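Side-chain contacts in ferritin heavy chain (Trichoplusia ni, PDB 1Z6O), which stores iron in a soluble form, its heavy chains oxidising ferrous iron with oxygen before it is deposited as a ferric mineral within a shell of heavy and light chains: residues S20-M25 / R81-N86; G43-F46 / V50-R53; A71-E76 / T146-E151; P97-S100 / V106-L109. All coordinates share one frame; numbering follows the deposited sequence.

Interaction 1 (S20-M25 / R81-N86); sequences SCRNSM and RGELTN
The two flat groups that meet here are the guanidinium of R22 and the carboxylate of E83. Their planes are only 24° apart, and E83 OE2 comes to the guanidinium obliquely. R22 NH1 and E83 OE2 form a salt bridge of 3.5 Å, but no atom pair across the contact meets hydrogen-bond geometry, so the attraction is probably mainly electrostatic. The other carboxylate oxygen rests against the arm of the arginine instead of its tip: E83 OE1 lies 3.1 Å from R22 CD, a carbon that the adjoining NE would probably polarise. The two side chains cross at about a right angle. R22 is extended as far as CD and then turns about its CG-CD bond (chi3 58°), which swings NH1 toward the acid, while E83 folds at chi2 and presents both oxygens to the arginine. I15 and M17 pack on E83 from the segment that precedes helix 19-47. Only 98 Å² is buried between the segments, as befits a surface contact. Beside R22, C21 is linked by a disulfide to C130 on helix 105-132. G82, with its positive phi of 96°, ends helix 54-80 in a Schellman motif. The R22-E83 pair joins the start of the first long helix of the ferritin four-helix bundle to the beginning of the long loop that leads to helix 105-132.

Interaction 2 (G43-F46 / V50-R53); sequences GAHF and VVNR
V51 is set between H45 and F46, with one methyl given to each ring. Its side chain crosses H45 at about a right angle: CG2 stands over one face of the imidazole in a CH-pi contact, 4.1 Å from the ring centroid and 27° off the normal. CG1, anti to the backbone N (chi1 173°), is thereby turned to the other ring and meets F46 CD2 at 3.6 Å on a slanting approach. The two rings also meet, since H45 CD2 lies 3.6 Å above the plane of the F46 ring, over its centre, while F46 CD1 lies in the imidazole plane at its edge. R53 adds its aliphatic base, with CB 3.8 Å from F46 CD2, before its chain bends at chi2 and carries the guanidinium away. That charged end pairs with E179 of helix 175-186 and with D184 of a neighbouring light chain; K187 of the same light chain bonds to V51 O.

The backbone closes the turn through one hydrogen bond, R53 N to F46 O at 3.1 Å. It is fairly straight at 161° at the hydrogen, and it lies in the carbonyl plane. In all, 225 Å² is buried between the segments, and three of the five touching residues are buried in the assembly. R53 is the N-cap residue of helix 54-80, so the arrangement belongs to the short turn that links the first two long antiparallel helices of the ferritin four-helix bundle.

Interaction 3 (A71-E76 / T146-E151); sequences AMKLIE and TGDFLE
The segments that bring L74 and F149 together run antiparallel, at 161° between their directions, with axes a wide 12.3 Å apart at closest approach; segment 146-151 includes a pi-type turn at 146-150. L74 and F149 have the nearest CA atoms, still 9.6 Å apart, so long side chains must span the distance. The phenyl ring of F149 reaches across and receives L74 over one face. L74 CD2 stands 3.9 Å from the F149 ring centroid and 28° off the normal, a CH-pi contact, with L74 CG beside it, against CZ and CE2 of F149.

K73 occupies the rim of that ring. Its CB sits near the ring plane, 3.9 Å from F149 CZ, and the rest of the chain slides past F149 in the opposite direction. A bend at chi3 (61°) lies on the path that brings NZ toward D148, where the salt bridge is long: K73 NZ to D148 OD1 is 3.8 Å. Y144 also packs against K73, whereas I123 of helix 105-132 touches F149 and Q28 and I29 of helix 19-47 touch L74.

The ring of F149 is thus bounded by a leucine on a face and by K73 CB at the edge. Its side chain lies about 4 Å from that of H70, an iron ligand, and about 5 Å from the bound iron(III) ion. The chemistry implies a border in the bundle between helices 54-80 and 139-168: apolar dispersion contacts next to the metal ligands, and a loose charge pair on the more exposed side.

Interaction 4 (P97-S100 / V106-L109); sequences PTRS and VEAL
E107 OE1 has two partners: R99 NH2, in a salt bridge of 2.8 Å, and the backbone N of K103, just ahead of helix 105-132, which hydrogen-bonds to it. From the arginine's side the acceptor sits at the edge of the guanidinium, near its plane, and E107 CD also lies in that plane. The carboxylate is turned strongly out of it, with 77° between the two flat groups, so one oxygen alone makes the approach; no bidentate pairing is formed. The side chains themselves cross at about a right angle. R99 leaves the backbone with CG anti to N (chi1 -167°) and stays extended from CG to NE, which lets it reach across a gap where the nearest CA atoms, those of R99 and A108, are 10.3 Å apart.

This is near the end of the long loop that runs the length of the ferritin four-helix bundle from helix 54-80 to helix 105-132, and the pair joins that loop to the first turn of the helix it enters. R99 O is bonded to Q38 of helix 19-47, so the loop is held to the bundle at the backbone of R99 as well.

A water gives a second, less direct link. It donates to E107 O at 2.7 Å and accepts a weak bond of 3.5 Å from R99 NH1. R99 NE is bonded to the carbonyl of S101, which limits how the guanidinium can rotate. The segments bury only 78 Å² between them, and both R99 and E107 also touch a neighbouring molecule in the crystal, so packing there may influence how the two are posed.

From the N terminus, helix 19-47 opens interaction 1, whose wide loop closes only at 81-86, after helix 54-80. Within that loop lies interaction 2, closing the short turn between these helices at the other end of the bundle, the centres of interactions 1 and 2 being about 39 Å apart. Interaction 3 starts on helix 54-80 before interaction 1 has closed and ends on helix 139-168, so these two cross; they touch where M25 packs on L74 and L84 on I75. Interaction 4, within the span of interaction 3, closes a short loop between 97-100 and 106-109, tying the end of the long connection to helix 105-132. It meets interaction 2 through F46 on A108.

Interaction 1 (S20-M25 / R81-N86)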
loop_
_atom_site.group_PDB
_atom_site.type_symbol
_atom_site.label_atom_id
_atom_site.label_comp_id
_atom_site.label_asym_id
_atom_site.label_seq_id
_atom_site.Cartn_x
_atom_site.Cartn_y
_atom_site.Cartn_z
ATOM N N SER M 20 53.466 -28.430 -22.580
ATOM C CA SER M 20 54.035 -27.091 -22.593
ATOM C C SER M 20 53.005 -26.053 -22.114
ATOM O O SER M 20 53.304 -25.170 -21.306
ATOM C CB SER M 20 54.527 -26.757 -24.001
ATOM O OG SER M 20 54.962 -25.412 -24.060
ATOM N N CYS M 21 51.789 -26.169 -22.619
ATOM C CA CYS M 21 50.713 -25.257 -22.237
ATOM C C CYS M 21 50.394 -25.418 -20.740
ATOM O O CYS M 21 50.291 -24.438 -20.001
ATOM C CB CYS M 21 49.488 -25.565 -23.099
ATOM S SG CYS M 21 48.011 -24.577 -22.709
ATOM N N ARG M 22 50.263 -26.659 -20.284
ATOM C CA ARG M 22 49.961 -26.893 -18.882
ATOM C C ARG M 22 51.060 -26.343 -17.973
ATOM O O ARG M 22 50.772 -25.729 -16.948
ATOM C CB ARG M 22 49.756 -28.389 -18.624
ATOM C CG ARG M 22 49.222 -28.691 -17.230
ATOM C CD ARG M 22 48.836 -30.163 -17.086
ATOM N NE ARG M 22 49.975 -31.030 -17.365
ATOM C CZ ARG M 22 50.072 -31.831 -18.421
ATOM N NH1 ARG M 22 49.090 -31.897 -19.313
ATOM N NH2 ARG M 22 51.174 -32.548 -18.603
ATOM N N ASN M 23 52.324 -26.544 -18.344
ATOM C CA ASN M 23 53.404 -26.025 -17.516
ATOM C C ASN M 23 53.411 -24.498 -17.487
ATOM O O ASN M 23 53.727 -23.905 -16.456
ATOM C CB ASN M 23 54.768 -26.564 -17.988
ATOM C CG ASN M 23 54.968 -28.032 -17.611
ATOM O OD1 ASN M 23 54.275 -28.554 -16.736
ATOM N ND2 ASN M 23 55.917 -28.694 -18.261
ATOM N N SER M 24 53.084 -23.854 -18.605
ATOM C CA SER M 24 53.039 -22.388 -18.615
ATOM C C SER M 24 51.908 -21.898 -17.709
ATOM O O SER M 24 52.042 -20.869 -17.053
ATOM C CB SER M 24 52.813 -21.839 -20.035
ATOM O OG SER M 24 53.958 -22.051 -20.828
ATOM N N MET M 25 50.793 -22.627 -17.685
ATOM C CA MET M 25 49.672 -22.253 -16.818
ATOM C C MET M 25 50.079 -22.399 -15.348
ATOM O O MET M 25 49.743 -21.551 -14.521
ATOM C CB MET M 25 48.455 -23.147 -17.093
ATOM C CG MET M 25 47.713 -22.790 -18.370
ATOM S SD MET M 25 46.686 -21.295 -18.122
ATOM C CE MET M 25 45.263 -22.040 -17.245
ATOM N N ARG M 81 39.467 -28.943 -17.173
ATOM C CA ARG M 81 40.048 -29.711 -18.280
ATOM C C ARG M 81 40.505 -31.119 -17.873
ATOM O O ARG M 81 41.011 -31.878 -18.704
ATOM C CB ARG M 81 41.217 -28.927 -18.917
ATOM C CG ARG M 81 40.760 -27.649 -19.668
ATOM C CD ARG M 81 39.936 -27.994 -20.928
ATOM N NE ARG M 81 40.764 -28.643 -21.953
ATOM C CZ ARG M 81 41.553 -28.001 -22.820
ATOM N NH1 ARG M 81 41.632 -26.670 -22.816
ATOM N NH2 ARG M 81 42.287 -28.696 -23.688
ATOM N N GLY M 82 40.331 -31.468 -16.601
ATOM C CA GLY M 82 40.699 -32.808 -16.162
ATOM C C GLY M 82 42.081 -32.925 -15.550
ATOM O O GLY M 82 42.561 -34.033 -15.304
ATOM N N GLU M 83 42.723 -31.790 -15.291
ATOM C CA GLU M 83 44.062 -31.796 -14.708
ATOM C C GLU M 83 44.023 -31.718 -13.185
ATOM O O GLU M 83 42.954 -31.692 -12.573
ATOM C CB GLU M 83 44.874 -30.613 -15.248
ATOM C CG GLU M 83 45.040 -30.616 -16.775
ATOM C CD GLU M 83 45.876 -31.806 -17.272
ATOM O OE1 GLU M 83 46.671 -32.352 -16.479
ATOM O OE2 GLU M 83 45.751 -32.183 -18.457
ATOM N N LEU M 84 45.213 -31.682 -12.592
ATOM C CA LEU M 84 45.394 -31.590 -11.149
ATOM C C LEU M 84 44.820 -32.751 -10.343
ATOM O O LEU M 84 44.290 -32.559 -9.249
ATOM C CB LEU M 84 44.863 -30.239 -10.628
ATOM C CG LEU M 84 45.568 -29.022 -11.256
ATOM C CD1 LEU M 84 45.026 -27.722 -10.653
ATOM C CD2 LEU M 84 47.089 -29.122 -11.016
ATOM N N THR M 85 44.913 -33.958 -10.897
ATOM C CA THR M 85 44.505 -35.152 -10.168
ATOM C C THR M 85 45.721 -35.525 -9.296
ATOM O O THR M 85 45.643 -36.395 -8.434
ATOM C CB THR M 85 44.157 -36.305 -11.110
ATOM O OG1 THR M 85 45.185 -36.439 -12.095
ATOM C CG2 THR M 85 42.814 -36.022 -11.797
ATOM N N ASN M 86 46.845 -34.860 -9.559
ATOM C CA ASN M 86 48.077 -34.997 -8.773
ATOM C C ASN M 86 48.921 -33.737 -9.040
ATOM O O ASN M 86 48.510 -32.882 -9.827
ATOM C CB ASN M 86 48.856 -36.267 -9.135
ATOM C CG ASN M 86 49.115 -36.390 -10.610
ATOM O OD1 ASN M 86 48.316 -36.976 -11.348
ATOM N ND2 ASN M 86 50.230 -35.830 -11.061
#

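Interaction 2 (G43-F46 / V50-R53)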
loop_
_atom_site.group_PDB
_atom_site.type_symbol
_atom_site.label_atom_id
_atom_site.label_comp_id
_atom_site.label_asym_id
_atom_site.label_seq_id
_atom_site.Cartn_x
_atom_site.Cartn_y
_atom_site.Cartn_z
ATOM N N GLY M 43 49.873 -2.799 0.726
ATOM C CA GLY M 43 48.777 -2.432 1.616
ATOM C C GLY M 43 49.298 -2.213 3.034
ATOM O O GLY M 43 48.918 -1.259 3.720
ATOM N N ALA M 44 50.179 -3.104 3.479
ATOM C CA ALA M 44 50.761 -2.997 4.821
ATOM C C ALA M 44 51.557 -1.694 4.974
ATOM O O ALA M 44 51.475 -1.021 6.002
ATOM C CB ALA M 44 51.688 -4.199 5.083
ATOM N N HIS M 45 52.337 -1.343 3.957
ATOM C CA HIS M 45 53.141 -0.121 4.020
ATOM C C HIS M 45 52.282 1.135 4.172
ATOM O O HIS M 45 52.550 1.979 5.027
ATOM C CB HIS M 45 54.006 0.020 2.756
ATOM C CG HIS M 45 54.732 1.330 2.671
ATOM N ND1 HIS M 45 55.921 1.568 3.330
ATOM C CD2 HIS M 45 54.409 2.488 2.045
ATOM C CE1 HIS M 45 56.301 2.817 3.112
ATOM N NE2 HIS M 45 55.402 3.397 2.335
ATOM N N PHE M 46 51.250 1.271 3.347
ATOM C CA PHE M 46 50.424 2.469 3.437
ATOM C C PHE M 46 49.497 2.501 4.642
ATOM O O PHE M 46 48.889 3.534 4.929
ATOM C CB PHE M 46 49.666 2.694 2.116
ATOM C CG PHE M 46 50.584 3.082 0.979
ATOM C CD1 PHE M 46 51.015 2.132 0.058
ATOM C CD2 PHE M 46 51.106 4.379 0.907
ATOM C CE1 PHE M 46 51.965 2.460 -0.925
ATOM C CE2 PHE M 46 52.059 4.726 -0.069
ATOM C CZ PHE M 46 52.488 3.766 -0.984
ATOM N N VAL M 50 52.906 6.170 10.397
ATOM C CA VAL M 50 53.771 7.228 9.883
ATOM C C VAL M 50 53.635 7.479 8.379
ATOM O O VAL M 50 54.235 8.413 7.860
ATOM C CB VAL M 50 55.259 6.964 10.225
ATOM C CG1 VAL M 50 55.435 6.975 11.745
ATOM C CG2 VAL M 50 55.727 5.636 9.631
ATOM N N VAL M 51 52.855 6.656 7.679
ATOM C CA VAL M 51 52.632 6.859 6.235
ATOM C C VAL M 51 51.197 7.366 6.119
ATOM O O VAL M 51 50.923 8.394 5.495
ATOM C CB VAL M 51 52.817 5.542 5.448
ATOM C CG1 VAL M 51 52.399 5.743 3.977
ATOM C CG2 VAL M 51 54.289 5.108 5.524
ATOM N N ASN M 52 50.282 6.615 6.727
ATOM C CA ASN M 52 48.881 6.995 6.823
ATOM C C ASN M 52 48.165 7.399 5.532
ATOM O O ASN M 52 47.641 8.510 5.428
ATOM C CB ASN M 52 48.755 8.131 7.873
ATOM C CG ASN M 52 47.345 8.284 8.402
ATOM O OD1 ASN M 52 46.705 7.297 8.764
ATOM N ND2 ASN M 52 46.850 9.523 8.462
ATOM N N ARG M 53 48.126 6.493 4.561
ATOM C CA ARG M 53 47.426 6.744 3.299
ATOM C C ARG M 53 46.421 5.596 3.172
ATOM O O ARG M 53 46.652 4.626 2.443
ATOM C CB ARG M 53 48.426 6.734 2.137
ATOM C CG ARG M 53 49.448 7.882 2.197
ATOM C CD ARG M 53 48.753 9.239 2.051
ATOM N NE ARG M 53 49.703 10.356 1.997
ATOM C CZ ARG M 53 49.654 11.422 2.795
ATOM N NH1 ARG M 53 48.706 11.519 3.718
ATOM N NH2 ARG M 53 50.540 12.402 2.660
#

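Interaction 3 (A71-E76 / T146-E151)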
loop_
_atom_site.group_PDB
_atom_site.type_symbol
_atom_site.label_atom_id
_atom_site.label_comp_id
_atom_site.label_asym_id
_atom_site.label_seq_id
_atom_site.Cartn_x
_atom_site.Cartn_y
_atom_site.Cartn_z
ATOM N N ALA M 71 44.555 -16.273 -9.540
ATOM C CA ALA M 71 45.193 -17.574 -9.364
ATOM C C ALA M 71 44.116 -18.663 -9.292
ATOM O O ALA M 71 44.236 -19.718 -9.920
ATOM C CB ALA M 71 46.026 -17.587 -8.081
ATOM N N MET M 72 43.060 -18.407 -8.525
ATOM C CA MET M 72 41.981 -19.386 -8.393
ATOM C C MET M 72 41.293 -19.673 -9.729
ATOM O O MET M 72 40.923 -20.820 -10.002
ATOM C CB MET M 72 40.940 -18.902 -7.362
ATOM C CG MET M 72 41.463 -18.898 -5.925
ATOM S SD MET M 72 40.371 -18.096 -4.687
ATOM C CE MET M 72 38.769 -18.065 -5.558
ATOM N N LYS M 73 41.109 -18.647 -10.562
ATOM C CA LYS M 73 40.469 -18.868 -11.862
ATOM C C LYS M 73 41.314 -19.772 -12.762
ATOM O O LYS M 73 40.771 -20.603 -13.490
ATOM C CB LYS M 73 40.212 -17.543 -12.596
ATOM C CG LYS M 73 39.101 -16.694 -11.984
ATOM C CD LYS M 73 38.940 -15.370 -12.739
ATOM C CE LYS M 73 38.552 -15.606 -14.197
ATOM N NZ LYS M 73 38.375 -14.342 -14.972
ATOM N N LEU M 74 42.634 -19.602 -12.731
ATOM C CA LEU M 74 43.513 -20.439 -13.558
ATOM C C LEU M 74 43.483 -21.876 -13.048
ATOM O O LEU M 74 43.480 -22.824 -13.836
ATOM C CB LEU M 74 44.948 -19.896 -13.525
ATOM C CG LEU M 74 45.099 -18.505 -14.169
ATOM C CD1 LEU M 74 46.516 -17.986 -13.915
ATOM C CD2 LEU M 74 44.818 -18.585 -15.685
ATOM N N ILE M 75 43.479 -22.039 -11.728
ATOM C CA ILE M 75 43.405 -23.376 -11.140
ATOM C C ILE M 75 42.074 -24.034 -11.540
ATOM O O ILE M 75 42.044 -25.211 -11.919
ATOM C CB ILE M 75 43.508 -23.310 -9.591
ATOM C CG1 ILE M 75 44.940 -22.920 -9.194
ATOM C CG2 ILE M 75 43.107 -24.665 -8.967
ATOM C CD1 ILE M 75 45.088 -22.525 -7.714
ATOM N N GLU M 76 40.973 -23.286 -11.458
ATOM C CA GLU M 76 39.668 -23.844 -11.841
ATOM C C GLU M 76 39.655 -24.260 -13.309
ATOM O O GLU M 76 39.000 -25.234 -13.675
ATOM C CB GLU M 76 38.537 -22.828 -11.607
ATOM C CG GLU M 76 38.270 -22.522 -10.134
ATOM C CD GLU M 76 37.537 -23.647 -9.416
ATOM O OE1 GLU M 76 37.602 -23.694 -8.169
ATOM O OE2 GLU M 76 36.882 -24.478 -10.090
ATOM N N THR M 146 42.867 -14.698 -23.540
ATOM C CA THR M 146 42.820 -13.459 -24.302
ATOM C C THR M 146 41.619 -12.582 -23.933
ATOM O O THR M 146 41.772 -11.390 -23.658
ATOM C CB THR M 146 42.765 -13.741 -25.820
ATOM O OG1 THR M 146 43.915 -14.504 -26.212
ATOM C CG2 THR M 146 42.753 -12.429 -26.606
ATOM N N GLY M 147 40.435 -13.183 -23.905
ATOM C CA GLY M 147 39.222 -12.426 -23.632
ATOM C C GLY M 147 38.933 -12.070 -22.189
ATOM O O GLY M 147 38.231 -11.099 -21.914
ATOM N N ASP M 148 39.447 -12.859 -21.260
ATOM C CA ASP M 148 39.228 -12.594 -19.843
ATOM C C ASP M 148 40.453 -11.981 -19.180
ATOM O O ASP M 148 40.407 -10.859 -18.682
ATOM C CB ASP M 148 38.877 -13.885 -19.112
ATOM C CG ASP M 148 37.417 -14.252 -19.249
ATOM O OD1 ASP M 148 36.642 -13.946 -18.315
ATOM O OD2 ASP M 148 37.045 -14.836 -20.292
ATOM N N PHE M 149 41.555 -12.720 -19.179
ATOM C CA PHE M 149 42.761 -12.231 -18.530
ATOM C C PHE M 149 43.398 -11.009 -19.164
ATOM O O PHE M 149 43.677 -10.044 -18.457
ATOM C CB PHE M 149 43.781 -13.364 -18.388
ATOM C CG PHE M 149 43.470 -14.289 -17.241
ATOM C CD1 PHE M 149 42.380 -15.147 -17.305
ATOM C CD2 PHE M 149 44.206 -14.223 -16.060
ATOM C CE1 PHE M 149 42.014 -15.925 -16.197
ATOM C CE2 PHE M 149 43.847 -14.995 -14.949
ATOM C CZ PHE M 149 42.749 -15.841 -15.021
ATOM N N LEU M 150 43.625 -11.013 -20.477
ATOM C CA LEU M 150 44.239 -9.827 -21.085
ATOM C C LEU M 150 43.317 -8.615 -20.978
ATOM O O LEU M 150 43.781 -7.489 -20.812
ATOM C CB LEU M 150 44.616 -10.081 -22.552
ATOM C CG LEU M 150 45.829 -11.004 -22.755
ATOM C CD1 LEU M 150 46.205 -11.043 -24.255
ATOM C CD2 LEU M 150 47.025 -10.479 -21.935
ATOM N N GLU M 151 42.011 -8.837 -21.069
ATOM C CA GLU M 151 41.051 -7.732 -20.953
ATOM C C GLU M 151 41.275 -7.016 -19.609
ATOM O O GLU M 151 41.409 -5.787 -19.548
ATOM C CB GLU M 151 39.625 -8.287 -21.017
ATOM C CG GLU M 151 38.519 -7.285 -20.703
ATOM C CD GLU M 151 38.411 -6.181 -21.736
ATOM O OE1 GLU M 151 38.982 -6.334 -22.839
ATOM O OE2 GLU M 151 37.744 -5.163 -21.453
#

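Interaction 4 (P97-S100 / V106-L109)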
loop_
_atom_site.group_PDB
_atom_site.type_symbol
_atom_site.label_atom_id
_atom_site.label_comp_id
_atom_site.label_asym_id
_atom_site.label_seq_id
_atom_site.Cartn_x
_atom_site.Cartn_y
_atom_site.Cartn_z
ATOM N N PRO M 97 57.627 -11.172 0.004
ATOM C CA PRO M 97 57.829 -10.418 -1.234
ATOM C C PRO M 97 59.175 -9.700 -1.218
ATOM O O PRO M 97 59.741 -9.436 -0.158
ATOM C CB PRO M 97 56.644 -9.445 -1.253
ATOM C CG PRO M 97 56.363 -9.235 0.190
ATOM C CD PRO M 97 56.511 -10.618 0.791
ATOM N N THR M 98 59.654 -9.381 -2.410
ATOM C CA THR M 98 60.933 -8.718 -2.630
ATOM C C THR M 98 61.019 -7.299 -2.094
ATOM O O THR M 98 62.055 -6.886 -1.590
ATOM C CB THR M 98 61.237 -8.671 -4.145
ATOM O OG1 THR M 98 61.323 -10.007 -4.648
ATOM C CG2 THR M 98 62.544 -7.944 -4.412
ATOM N N ARG M 99 59.933 -6.545 -2.209
ATOM C CA ARG M 99 59.947 -5.164 -1.753
ATOM C C ARG M 99 58.939 -4.945 -0.636
ATOM O O ARG M 99 57.854 -5.528 -0.649
ATOM C CB ARG M 99 59.660 -4.244 -2.942
ATOM C CG ARG M 99 59.964 -2.779 -2.664
ATOM C CD ARG M 99 60.161 -1.986 -3.950
ATOM N NE ARG M 99 60.268 -0.556 -3.674
ATOM C CZ ARG M 99 60.163 0.386 -4.602
ATOM N NH1 ARG M 99 59.950 0.047 -5.874
ATOM N NH2 ARG M 99 60.250 1.666 -4.260
ATOM N N SER M 100 59.288 -4.108 0.335
ATOM C CA SER M 100 58.379 -3.868 1.453
ATOM C C SER M 100 58.183 -2.396 1.783
ATOM O O SER M 100 57.403 -2.055 2.674
ATOM C CB SER M 100 58.878 -4.610 2.698
ATOM O OG SER M 100 60.130 -4.092 3.109
ATOM N N VAL M 106 53.366 7.656 -5.657
ATOM C CA VAL M 106 53.818 7.535 -7.044
ATOM C C VAL M 106 54.721 6.309 -7.241
ATOM O O VAL M 106 54.526 5.546 -8.184
ATOM C CB VAL M 106 54.586 8.798 -7.523
ATOM C CG1 VAL M 106 55.228 8.536 -8.902
ATOM C CG2 VAL M 106 53.623 9.976 -7.636
ATOM N N GLU M 107 55.703 6.111 -6.366
ATOM C CA GLU M 107 56.586 4.950 -6.515
ATOM C C GLU M 107 55.799 3.649 -6.459
ATOM O O GLU M 107 56.094 2.708 -7.200
ATOM C CB GLU M 107 57.662 4.895 -5.416
ATOM C CG GLU M 107 58.847 5.821 -5.616
ATOM C CD GLU M 107 60.130 5.309 -4.918
ATOM O OE1 GLU M 107 60.060 4.425 -4.010
ATOM O OE2 GLU M 107 61.222 5.806 -5.284
ATOM N N ALA M 108 54.809 3.578 -5.572
ATOM C CA ALA M 108 54.012 2.352 -5.469
ATOM C C ALA M 108 53.160 2.146 -6.717
ATOM O O ALA M 108 53.040 1.022 -7.211
ATOM C CB ALA M 108 53.124 2.392 -4.213
ATOM N N LEU M 109 52.553 3.216 -7.231
ATOM C CA LEU M 109 51.734 3.084 -8.444
ATOM C C LEU M 109 52.600 2.663 -9.635
ATOM O O LEU M 109 52.180 1.842 -10.458
ATOM C CB LEU M 109 51.022 4.406 -8.767
ATOM C CG LEU M 109 49.882 4.796 -7.814
ATOM C CD1 LEU M 109 49.466 6.249 -8.071
ATOM C CD2 LEU M 109 48.689 3.843 -8.015
HETATM O O HOH W 1 58.609 2.298 -8.180
#